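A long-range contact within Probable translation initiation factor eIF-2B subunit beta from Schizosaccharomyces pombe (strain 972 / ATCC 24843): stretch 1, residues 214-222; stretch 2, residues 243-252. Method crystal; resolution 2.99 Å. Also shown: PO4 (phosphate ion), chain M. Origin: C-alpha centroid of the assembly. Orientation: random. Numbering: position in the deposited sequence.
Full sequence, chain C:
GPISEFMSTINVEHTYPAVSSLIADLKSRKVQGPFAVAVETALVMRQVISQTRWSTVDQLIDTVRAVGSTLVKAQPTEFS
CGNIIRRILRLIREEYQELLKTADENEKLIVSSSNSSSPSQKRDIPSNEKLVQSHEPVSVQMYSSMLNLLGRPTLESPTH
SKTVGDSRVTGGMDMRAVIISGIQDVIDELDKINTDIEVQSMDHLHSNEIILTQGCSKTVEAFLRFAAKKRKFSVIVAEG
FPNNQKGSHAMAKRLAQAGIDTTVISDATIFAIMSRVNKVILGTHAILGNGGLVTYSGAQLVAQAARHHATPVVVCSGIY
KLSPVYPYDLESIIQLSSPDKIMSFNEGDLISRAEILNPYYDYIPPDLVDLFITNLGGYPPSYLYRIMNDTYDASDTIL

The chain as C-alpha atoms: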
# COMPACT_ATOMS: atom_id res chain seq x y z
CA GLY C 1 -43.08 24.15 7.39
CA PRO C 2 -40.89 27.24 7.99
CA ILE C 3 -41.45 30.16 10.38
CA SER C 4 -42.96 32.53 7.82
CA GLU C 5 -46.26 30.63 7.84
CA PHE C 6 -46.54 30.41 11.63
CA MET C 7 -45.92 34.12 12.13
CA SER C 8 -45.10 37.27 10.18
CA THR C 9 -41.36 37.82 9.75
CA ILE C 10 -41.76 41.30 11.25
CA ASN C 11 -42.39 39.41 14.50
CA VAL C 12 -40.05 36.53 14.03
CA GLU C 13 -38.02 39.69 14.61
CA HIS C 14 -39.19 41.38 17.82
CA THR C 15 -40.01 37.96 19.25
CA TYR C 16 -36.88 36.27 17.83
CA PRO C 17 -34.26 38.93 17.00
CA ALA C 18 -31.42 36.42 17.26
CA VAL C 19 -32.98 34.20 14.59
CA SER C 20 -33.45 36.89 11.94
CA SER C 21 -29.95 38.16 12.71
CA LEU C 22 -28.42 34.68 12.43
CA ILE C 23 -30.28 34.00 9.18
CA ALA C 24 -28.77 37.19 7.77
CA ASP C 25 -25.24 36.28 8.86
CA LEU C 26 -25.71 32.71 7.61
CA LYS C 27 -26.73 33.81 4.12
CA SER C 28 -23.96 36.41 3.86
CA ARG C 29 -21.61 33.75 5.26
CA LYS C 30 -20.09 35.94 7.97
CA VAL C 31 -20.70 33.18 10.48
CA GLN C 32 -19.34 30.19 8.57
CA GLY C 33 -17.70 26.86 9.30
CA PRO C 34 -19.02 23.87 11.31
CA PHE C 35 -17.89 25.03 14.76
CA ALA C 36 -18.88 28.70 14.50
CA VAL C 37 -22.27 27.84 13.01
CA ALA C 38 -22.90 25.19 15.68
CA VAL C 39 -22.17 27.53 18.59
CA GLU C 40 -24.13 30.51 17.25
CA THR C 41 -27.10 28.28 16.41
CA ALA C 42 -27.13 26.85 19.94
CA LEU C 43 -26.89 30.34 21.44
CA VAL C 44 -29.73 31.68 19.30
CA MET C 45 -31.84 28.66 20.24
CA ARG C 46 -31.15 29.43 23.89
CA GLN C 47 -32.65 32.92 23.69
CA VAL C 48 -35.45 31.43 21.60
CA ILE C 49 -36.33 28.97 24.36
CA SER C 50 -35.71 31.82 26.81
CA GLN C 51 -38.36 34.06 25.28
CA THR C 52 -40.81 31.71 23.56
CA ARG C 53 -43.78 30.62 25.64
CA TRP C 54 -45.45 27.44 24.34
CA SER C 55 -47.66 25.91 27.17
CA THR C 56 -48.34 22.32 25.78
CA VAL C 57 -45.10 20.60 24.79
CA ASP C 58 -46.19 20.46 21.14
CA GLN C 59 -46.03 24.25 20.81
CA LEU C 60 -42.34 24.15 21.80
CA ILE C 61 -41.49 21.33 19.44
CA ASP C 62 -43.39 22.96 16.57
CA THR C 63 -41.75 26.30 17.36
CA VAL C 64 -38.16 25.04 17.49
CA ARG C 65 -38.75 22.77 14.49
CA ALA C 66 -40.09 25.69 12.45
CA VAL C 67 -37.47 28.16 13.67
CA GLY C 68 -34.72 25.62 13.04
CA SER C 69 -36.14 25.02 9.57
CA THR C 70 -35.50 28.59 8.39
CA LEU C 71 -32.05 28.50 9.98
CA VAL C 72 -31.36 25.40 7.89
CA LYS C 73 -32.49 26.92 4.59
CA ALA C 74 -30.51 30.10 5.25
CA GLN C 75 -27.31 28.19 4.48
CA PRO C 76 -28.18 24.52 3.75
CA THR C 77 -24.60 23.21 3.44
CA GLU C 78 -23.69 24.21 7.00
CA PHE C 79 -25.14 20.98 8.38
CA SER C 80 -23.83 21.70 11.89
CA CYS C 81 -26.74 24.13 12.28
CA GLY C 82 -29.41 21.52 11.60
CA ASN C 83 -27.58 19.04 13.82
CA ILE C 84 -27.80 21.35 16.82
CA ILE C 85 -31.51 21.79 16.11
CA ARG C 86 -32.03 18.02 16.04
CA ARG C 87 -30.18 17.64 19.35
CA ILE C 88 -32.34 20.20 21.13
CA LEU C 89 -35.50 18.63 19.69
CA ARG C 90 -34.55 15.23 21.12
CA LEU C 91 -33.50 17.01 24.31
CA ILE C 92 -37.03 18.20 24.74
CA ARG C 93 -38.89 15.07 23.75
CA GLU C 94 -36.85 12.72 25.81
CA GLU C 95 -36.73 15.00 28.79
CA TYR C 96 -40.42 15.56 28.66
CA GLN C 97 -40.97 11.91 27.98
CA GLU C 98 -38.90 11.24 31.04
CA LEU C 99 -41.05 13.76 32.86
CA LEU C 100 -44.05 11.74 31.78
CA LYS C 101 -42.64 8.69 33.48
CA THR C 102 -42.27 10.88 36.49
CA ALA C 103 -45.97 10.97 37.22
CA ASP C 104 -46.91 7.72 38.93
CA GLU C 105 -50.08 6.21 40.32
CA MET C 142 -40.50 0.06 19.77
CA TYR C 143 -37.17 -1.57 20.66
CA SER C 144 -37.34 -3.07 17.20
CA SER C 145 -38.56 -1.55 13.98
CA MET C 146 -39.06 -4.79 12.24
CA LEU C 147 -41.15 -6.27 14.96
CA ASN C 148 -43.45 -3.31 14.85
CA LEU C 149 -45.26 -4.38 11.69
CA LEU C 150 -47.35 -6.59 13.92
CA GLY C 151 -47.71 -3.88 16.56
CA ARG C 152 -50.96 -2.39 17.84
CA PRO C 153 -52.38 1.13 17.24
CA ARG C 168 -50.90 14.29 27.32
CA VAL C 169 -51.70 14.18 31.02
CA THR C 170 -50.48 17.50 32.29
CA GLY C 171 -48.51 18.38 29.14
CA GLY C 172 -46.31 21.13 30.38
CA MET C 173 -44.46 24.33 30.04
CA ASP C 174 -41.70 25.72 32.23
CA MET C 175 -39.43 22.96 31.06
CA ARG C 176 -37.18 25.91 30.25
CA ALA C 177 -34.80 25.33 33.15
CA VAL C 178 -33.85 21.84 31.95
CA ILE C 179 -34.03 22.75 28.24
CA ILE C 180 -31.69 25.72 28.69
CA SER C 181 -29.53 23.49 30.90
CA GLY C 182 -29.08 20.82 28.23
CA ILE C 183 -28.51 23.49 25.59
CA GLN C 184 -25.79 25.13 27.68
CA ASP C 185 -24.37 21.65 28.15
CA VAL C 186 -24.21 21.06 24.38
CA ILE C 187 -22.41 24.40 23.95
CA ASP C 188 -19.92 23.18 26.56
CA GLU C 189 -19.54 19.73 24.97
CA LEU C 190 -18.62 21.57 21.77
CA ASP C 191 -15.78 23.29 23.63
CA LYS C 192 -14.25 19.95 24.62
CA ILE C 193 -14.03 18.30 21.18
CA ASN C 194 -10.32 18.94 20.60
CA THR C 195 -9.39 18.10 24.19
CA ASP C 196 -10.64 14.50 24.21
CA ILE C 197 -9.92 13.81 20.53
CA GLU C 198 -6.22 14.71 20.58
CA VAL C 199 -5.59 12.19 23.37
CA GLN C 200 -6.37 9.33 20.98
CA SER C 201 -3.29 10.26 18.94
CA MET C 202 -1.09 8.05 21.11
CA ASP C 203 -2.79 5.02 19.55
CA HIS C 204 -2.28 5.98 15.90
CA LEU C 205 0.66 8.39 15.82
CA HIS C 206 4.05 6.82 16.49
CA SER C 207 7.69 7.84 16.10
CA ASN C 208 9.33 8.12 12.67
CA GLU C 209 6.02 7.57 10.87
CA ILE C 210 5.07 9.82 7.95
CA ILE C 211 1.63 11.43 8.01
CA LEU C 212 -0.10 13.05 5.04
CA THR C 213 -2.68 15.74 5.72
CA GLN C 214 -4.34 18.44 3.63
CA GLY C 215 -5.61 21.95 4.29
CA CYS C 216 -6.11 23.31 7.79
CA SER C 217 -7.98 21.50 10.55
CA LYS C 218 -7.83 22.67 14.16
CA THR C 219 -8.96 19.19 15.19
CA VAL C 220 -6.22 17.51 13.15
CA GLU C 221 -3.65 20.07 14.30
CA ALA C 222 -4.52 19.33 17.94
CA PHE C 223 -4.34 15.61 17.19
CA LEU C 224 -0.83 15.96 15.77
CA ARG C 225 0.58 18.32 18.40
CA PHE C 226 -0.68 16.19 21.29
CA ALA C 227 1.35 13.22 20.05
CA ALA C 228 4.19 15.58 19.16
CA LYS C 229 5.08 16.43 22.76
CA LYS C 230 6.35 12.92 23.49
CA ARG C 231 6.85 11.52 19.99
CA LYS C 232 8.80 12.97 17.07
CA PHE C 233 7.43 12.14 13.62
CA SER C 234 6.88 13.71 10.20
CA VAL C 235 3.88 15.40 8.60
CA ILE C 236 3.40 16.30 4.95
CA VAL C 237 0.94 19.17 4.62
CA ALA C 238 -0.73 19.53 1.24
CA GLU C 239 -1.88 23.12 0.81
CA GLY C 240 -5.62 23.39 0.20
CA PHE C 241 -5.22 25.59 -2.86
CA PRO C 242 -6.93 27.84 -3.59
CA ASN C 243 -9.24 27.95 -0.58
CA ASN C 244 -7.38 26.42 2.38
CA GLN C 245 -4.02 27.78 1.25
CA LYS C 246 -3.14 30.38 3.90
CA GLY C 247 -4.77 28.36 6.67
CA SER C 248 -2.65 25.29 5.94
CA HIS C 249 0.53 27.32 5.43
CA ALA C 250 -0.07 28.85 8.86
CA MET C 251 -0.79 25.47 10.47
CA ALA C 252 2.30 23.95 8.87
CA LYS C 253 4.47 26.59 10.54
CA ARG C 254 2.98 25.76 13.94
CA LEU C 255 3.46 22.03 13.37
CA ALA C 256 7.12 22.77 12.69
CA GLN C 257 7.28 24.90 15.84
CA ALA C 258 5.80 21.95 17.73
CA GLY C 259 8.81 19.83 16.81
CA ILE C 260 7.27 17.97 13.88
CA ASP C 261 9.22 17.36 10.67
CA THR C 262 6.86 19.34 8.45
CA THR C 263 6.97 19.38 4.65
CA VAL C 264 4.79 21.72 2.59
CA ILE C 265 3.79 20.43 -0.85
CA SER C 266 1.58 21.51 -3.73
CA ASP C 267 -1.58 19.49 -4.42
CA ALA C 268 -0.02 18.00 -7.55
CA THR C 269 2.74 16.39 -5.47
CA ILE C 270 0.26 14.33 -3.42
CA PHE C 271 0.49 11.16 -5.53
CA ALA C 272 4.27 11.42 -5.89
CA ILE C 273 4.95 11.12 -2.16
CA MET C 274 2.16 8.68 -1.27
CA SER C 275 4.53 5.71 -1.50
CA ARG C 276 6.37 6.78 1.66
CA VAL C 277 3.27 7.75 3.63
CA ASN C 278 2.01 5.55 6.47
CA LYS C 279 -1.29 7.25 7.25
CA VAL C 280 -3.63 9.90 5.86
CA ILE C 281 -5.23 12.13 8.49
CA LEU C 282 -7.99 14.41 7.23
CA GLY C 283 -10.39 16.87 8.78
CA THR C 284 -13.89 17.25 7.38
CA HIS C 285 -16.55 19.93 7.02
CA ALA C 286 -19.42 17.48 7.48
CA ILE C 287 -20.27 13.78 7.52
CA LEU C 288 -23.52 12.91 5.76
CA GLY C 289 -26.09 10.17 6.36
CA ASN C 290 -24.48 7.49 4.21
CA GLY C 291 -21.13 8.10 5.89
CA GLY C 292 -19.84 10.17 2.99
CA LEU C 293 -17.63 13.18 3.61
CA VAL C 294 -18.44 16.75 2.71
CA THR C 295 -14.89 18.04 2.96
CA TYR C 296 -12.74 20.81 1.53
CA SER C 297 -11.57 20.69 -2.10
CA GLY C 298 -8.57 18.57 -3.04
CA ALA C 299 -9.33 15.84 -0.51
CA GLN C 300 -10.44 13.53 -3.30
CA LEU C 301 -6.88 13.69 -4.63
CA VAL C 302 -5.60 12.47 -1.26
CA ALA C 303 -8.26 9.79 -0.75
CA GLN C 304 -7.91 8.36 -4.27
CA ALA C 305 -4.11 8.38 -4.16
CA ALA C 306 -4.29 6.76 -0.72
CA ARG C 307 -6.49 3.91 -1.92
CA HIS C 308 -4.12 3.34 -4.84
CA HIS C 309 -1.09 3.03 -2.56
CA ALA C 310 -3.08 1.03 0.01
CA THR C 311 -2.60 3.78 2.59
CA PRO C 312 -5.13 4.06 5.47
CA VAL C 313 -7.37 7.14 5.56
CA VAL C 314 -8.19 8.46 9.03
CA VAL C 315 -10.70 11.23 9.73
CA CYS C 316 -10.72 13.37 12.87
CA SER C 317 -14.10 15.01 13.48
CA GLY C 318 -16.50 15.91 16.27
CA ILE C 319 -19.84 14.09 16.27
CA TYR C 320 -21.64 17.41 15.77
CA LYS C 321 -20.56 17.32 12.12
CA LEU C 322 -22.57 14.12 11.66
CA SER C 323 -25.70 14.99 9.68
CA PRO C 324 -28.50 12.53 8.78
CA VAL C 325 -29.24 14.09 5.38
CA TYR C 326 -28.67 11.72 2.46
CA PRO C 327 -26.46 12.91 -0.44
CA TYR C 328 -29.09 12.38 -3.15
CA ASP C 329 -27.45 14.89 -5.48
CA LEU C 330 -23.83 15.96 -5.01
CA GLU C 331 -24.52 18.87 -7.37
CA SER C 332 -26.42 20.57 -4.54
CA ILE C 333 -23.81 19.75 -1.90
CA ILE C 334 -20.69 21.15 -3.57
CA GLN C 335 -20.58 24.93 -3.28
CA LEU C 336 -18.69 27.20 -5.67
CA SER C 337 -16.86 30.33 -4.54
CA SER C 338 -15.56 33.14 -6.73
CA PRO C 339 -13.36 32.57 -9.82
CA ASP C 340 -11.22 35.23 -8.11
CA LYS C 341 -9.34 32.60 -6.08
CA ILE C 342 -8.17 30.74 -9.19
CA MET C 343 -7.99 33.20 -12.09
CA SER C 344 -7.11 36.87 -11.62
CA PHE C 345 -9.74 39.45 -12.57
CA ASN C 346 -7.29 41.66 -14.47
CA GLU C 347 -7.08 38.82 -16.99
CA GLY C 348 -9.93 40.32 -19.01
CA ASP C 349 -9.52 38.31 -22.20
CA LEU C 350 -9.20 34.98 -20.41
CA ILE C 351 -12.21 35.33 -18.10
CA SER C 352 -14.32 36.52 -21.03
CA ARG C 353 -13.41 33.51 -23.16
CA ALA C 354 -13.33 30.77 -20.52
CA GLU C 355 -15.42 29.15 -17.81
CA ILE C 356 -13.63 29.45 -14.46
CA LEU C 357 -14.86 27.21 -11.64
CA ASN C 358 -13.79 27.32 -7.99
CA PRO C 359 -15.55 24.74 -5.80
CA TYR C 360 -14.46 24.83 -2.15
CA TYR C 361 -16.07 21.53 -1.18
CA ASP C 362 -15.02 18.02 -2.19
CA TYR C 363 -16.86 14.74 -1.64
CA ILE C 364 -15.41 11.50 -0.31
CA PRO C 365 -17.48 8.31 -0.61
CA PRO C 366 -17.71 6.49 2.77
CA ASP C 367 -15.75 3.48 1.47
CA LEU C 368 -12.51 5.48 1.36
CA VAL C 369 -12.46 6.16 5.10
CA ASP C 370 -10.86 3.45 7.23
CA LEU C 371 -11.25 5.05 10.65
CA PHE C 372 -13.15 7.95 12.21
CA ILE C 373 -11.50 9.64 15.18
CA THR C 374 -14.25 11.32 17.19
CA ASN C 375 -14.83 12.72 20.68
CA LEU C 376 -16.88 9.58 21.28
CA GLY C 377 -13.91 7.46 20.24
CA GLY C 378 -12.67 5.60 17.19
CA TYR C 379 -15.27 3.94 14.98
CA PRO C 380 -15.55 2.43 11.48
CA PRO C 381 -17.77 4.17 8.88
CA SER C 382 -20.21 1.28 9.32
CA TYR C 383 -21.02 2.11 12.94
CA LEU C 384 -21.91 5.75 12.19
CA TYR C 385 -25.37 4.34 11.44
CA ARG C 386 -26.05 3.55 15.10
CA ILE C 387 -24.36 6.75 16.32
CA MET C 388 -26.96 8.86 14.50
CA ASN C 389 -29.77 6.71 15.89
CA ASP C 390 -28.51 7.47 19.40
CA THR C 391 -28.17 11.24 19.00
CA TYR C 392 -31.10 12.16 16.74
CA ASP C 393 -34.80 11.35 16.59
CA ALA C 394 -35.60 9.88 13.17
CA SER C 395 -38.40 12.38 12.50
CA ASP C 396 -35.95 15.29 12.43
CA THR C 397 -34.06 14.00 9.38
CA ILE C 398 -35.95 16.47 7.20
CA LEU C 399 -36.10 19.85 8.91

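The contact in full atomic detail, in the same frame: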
# COMPACT_ATOMS: atom_id res chain seq x y z
N GLN C 214 -4.06 17.39 4.60
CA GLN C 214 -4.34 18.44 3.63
C GLN C 214 -5.15 19.57 4.26
O GLN C 214 -5.98 19.33 5.13
CB GLN C 214 -5.09 17.87 2.42
CG GLN C 214 -5.10 18.80 1.22
CD GLN C 214 -6.20 18.47 0.24
OE1 GLN C 214 -6.01 18.54 -0.97
NE2 GLN C 214 -7.37 18.12 0.76
N GLY C 215 -4.89 20.79 3.80
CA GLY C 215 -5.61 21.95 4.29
C GLY C 215 -5.35 22.21 5.76
O GLY C 215 -4.38 21.72 6.33
N CYS C 216 -6.24 22.98 6.38
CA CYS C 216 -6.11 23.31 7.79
C CYS C 216 -7.29 22.78 8.60
O CYS C 216 -8.44 23.04 8.28
CB CYS C 216 -5.99 24.82 7.97
SG CYS C 216 -7.21 25.77 7.05
N SER C 217 -6.97 22.03 9.65
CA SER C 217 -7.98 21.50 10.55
C SER C 217 -7.51 21.62 11.99
O SER C 217 -6.53 20.98 12.38
CB SER C 217 -8.30 20.04 10.20
OG SER C 217 -9.18 19.47 11.16
N LYS C 218 -8.19 22.45 12.76
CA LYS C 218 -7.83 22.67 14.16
C LYS C 218 -7.91 21.37 14.95
O LYS C 218 -7.14 21.16 15.90
CB LYS C 218 -8.74 23.73 14.79
CG LYS C 218 -8.72 25.08 14.07
CD LYS C 218 -7.37 25.77 14.20
CE LYS C 218 -7.11 26.21 15.64
NZ LYS C 218 -5.81 26.92 15.78
N THR C 219 -8.83 20.50 14.56
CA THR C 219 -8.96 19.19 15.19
C THR C 219 -7.74 18.32 14.87
O THR C 219 -7.15 17.71 15.76
CB THR C 219 -10.24 18.46 14.73
OG1 THR C 219 -11.38 19.26 15.05
CG2 THR C 219 -10.36 17.11 15.42
N VAL C 220 -7.38 18.27 13.59
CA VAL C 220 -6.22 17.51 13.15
C VAL C 220 -4.94 18.07 13.75
O VAL C 220 -4.07 17.33 14.21
CB VAL C 220 -6.11 17.49 11.61
CG1 VAL C 220 -4.74 16.98 11.17
CG2 VAL C 220 -7.22 16.64 11.00
N GLU C 221 -4.82 19.40 13.75
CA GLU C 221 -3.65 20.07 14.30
C GLU C 221 -3.46 19.71 15.77
O GLU C 221 -2.35 19.44 16.21
CB GLU C 221 -3.77 21.58 14.14
CG GLU C 221 -2.55 22.35 14.63
CD GLU C 221 -2.69 23.85 14.43
OE1 GLU C 221 -3.59 24.27 13.68
OE2 GLU C 221 -1.89 24.60 15.03
N ALA C 222 -4.56 19.72 16.53
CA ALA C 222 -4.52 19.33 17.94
C ALA C 222 -4.09 17.88 18.08
O ALA C 222 -3.27 17.54 18.94
CB ALA C 222 -5.88 19.56 18.59
N ASN C 243 -8.36 27.49 -1.65
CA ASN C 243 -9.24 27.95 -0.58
C ASN C 243 -8.69 27.76 0.83
O ASN C 243 -8.91 28.60 1.70
CB ASN C 243 -10.59 27.24 -0.71
CG ASN C 243 -11.17 27.38 -2.11
OD1 ASN C 243 -11.23 28.48 -2.66
ND2 ASN C 243 -11.57 26.26 -2.70
N ASN C 244 -7.96 26.67 1.07
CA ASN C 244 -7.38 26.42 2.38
C ASN C 244 -5.88 26.68 2.38
O ASN C 244 -5.15 26.15 3.22
CB ASN C 244 -7.65 24.99 2.83
CG ASN C 244 -9.08 24.56 2.57
OD1 ASN C 244 -9.32 23.47 2.05
ND2 ASN C 244 -10.03 25.42 2.92
N GLN C 245 -5.44 27.51 1.45
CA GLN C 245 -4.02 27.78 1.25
C GLN C 245 -3.35 28.40 2.48
O GLN C 245 -2.50 27.78 3.11
CB GLN C 245 -3.83 28.69 0.04
CG GLN C 245 -2.39 28.84 -0.41
CD GLN C 245 -2.26 29.82 -1.54
OE1 GLN C 245 -3.17 30.63 -1.77
NE2 GLN C 245 -1.15 29.77 -2.26
N LYS C 246 -3.74 29.63 2.79
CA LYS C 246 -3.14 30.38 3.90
C LYS C 246 -3.31 29.67 5.24
O LYS C 246 -2.40 29.65 6.07
CB LYS C 246 -3.73 31.79 3.98
CG LYS C 246 -3.67 32.42 5.36
CD LYS C 246 -4.15 33.86 5.34
CE LYS C 246 -3.24 34.75 4.51
NZ LYS C 246 -2.17 35.37 5.34
N GLY C 247 -4.48 29.07 5.44
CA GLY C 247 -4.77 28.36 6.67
C GLY C 247 -3.82 27.20 6.91
O GLY C 247 -3.33 27.00 8.02
N SER C 248 -3.54 26.44 5.85
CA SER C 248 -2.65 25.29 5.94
C SER C 248 -1.20 25.72 6.07
O SER C 248 -0.43 25.12 6.82
CB SER C 248 -2.82 24.38 4.73
OG SER C 248 -2.55 25.07 3.52
N HIS C 249 -0.82 26.77 5.34
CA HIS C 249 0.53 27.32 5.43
C HIS C 249 0.82 27.81 6.85
O HIS C 249 1.94 27.68 7.34
CB HIS C 249 0.72 28.46 4.43
CG HIS C 249 0.94 28.00 3.02
ND1 HIS C 249 1.87 28.58 2.19
CD2 HIS C 249 0.34 27.03 2.30
CE1 HIS C 249 1.84 27.98 1.01
NE2 HIS C 249 0.92 27.03 1.05
N ALA C 250 -0.20 28.37 7.49
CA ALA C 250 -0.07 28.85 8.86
C ALA C 250 0.03 27.68 9.84
O ALA C 250 0.83 27.71 10.77
CB ALA C 250 -1.25 29.74 9.22
N MET C 251 -0.79 26.66 9.62
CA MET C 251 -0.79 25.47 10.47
C MET C 251 0.52 24.70 10.35
O MET C 251 1.03 24.16 11.33
CB MET C 251 -1.96 24.56 10.12
CG MET C 251 -2.01 23.28 10.93
SD MET C 251 -2.99 21.99 10.14
CE MET C 251 -2.07 21.76 8.63
N ALA C 252 1.05 24.66 9.13
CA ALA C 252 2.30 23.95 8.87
C ALA C 252 3.45 24.56 9.65
O ALA C 252 4.33 23.85 10.14
CB ALA C 252 2.61 23.96 7.38
P PO4 M . -11.92 21.54 11.96
O1 PO4 M . -13.15 21.38 12.81
O2 PO4 M . -12.28 21.37 10.50
O3 PO4 M . -10.90 20.50 12.35
O4 PO4 M . -11.33 22.92 12.18

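The contact between residues 214-222 and 243-252 is a small packing interface without a single hydrogen bond across it, in which a loop leading into one helix lies against the first turns of another and shape does the work that polar pairing does elsewhere. It buries 351 Å², both sides summed, and illustrates a general principle: where backbone approaches backbone closely, small residues permit the approach and one flexible side chain fills what remains.

The approach is tightest at Cys216 and Ser248, whose CA atoms lie 4.4 Å apart. Cys216 points toward the second helix, and its CB rests 3.4 Å from Gly247 C and 3.6 Å from Ser248 N, so the side chain packs directly on helix backbone. Gly247 makes this possible. A CB built at that position would point toward the first stretch and fall 2.3 Å from Cys216 SG, a clash; the bare glycine leaves the space to the sulfur, which sits with chi1 in the p well.

Gly215 meets the helix start from the preceding position. Its phi of 64° is by itself favourable to glycine, and its CA comes within 3.9 Å of Asn244 CB. An ideal CB on Gly215 would point sideways and lie 3.4 Å from Asn244 OD1, a distance that is no clash, so at this position the positive phi, not lack of room, is what favours glycine. Asn244 occupies the N-cap position of its helix, yet its side chain makes no capping bond; its contribution across the interface is contact through CB, which also lies 4.3 Å from Cys216 SG.

Met251 has the largest covered area of any residue here, and its long, unbranched thioether suits it to span several neighbours. With chi1 and chi2 both t and chi3 p, it points toward the loop: its CE reaches 3.3 Å from Gly215 O, while its SD lies 4.1 Å from Cys216 CA and 4.0 Å from Ser217 N. Nearer its base, Met251 CG is 3.3 Å from Glu221 OE1. Glu221 points toward the helix in an extended conformation, and both its carboxylate oxygens are hydrogen-bonded to residues just outside the stretches, so this charged group can be buried beside a methionine without lacking polar partners.

Ser248 similarly turns its polar end to its own helix. Its CB touches Gly215 O at 3.5 Å, while its OG, with chi1 p, lies 2.8 Å from Asn244 O and 2.7 Å from Gln245 O, within hydrogen-bonding reach of both carbonyls. A small side chain is well suited to so narrow a gap.

The first stretch is also ordered from within. Ser217 points away from the second helix and caps its own: its OG accepts a hydrogen bond from Val220 N at 3.3 Å. Ser217 OG also donates to O3 of a phosphate ion, probably from the crystallisation liquor, at a very short 2.3 Å, and Thr219 N also donates to that O3 at 3.0 Å. The phosphate bonds are separate from the packing and form no link between the stretches.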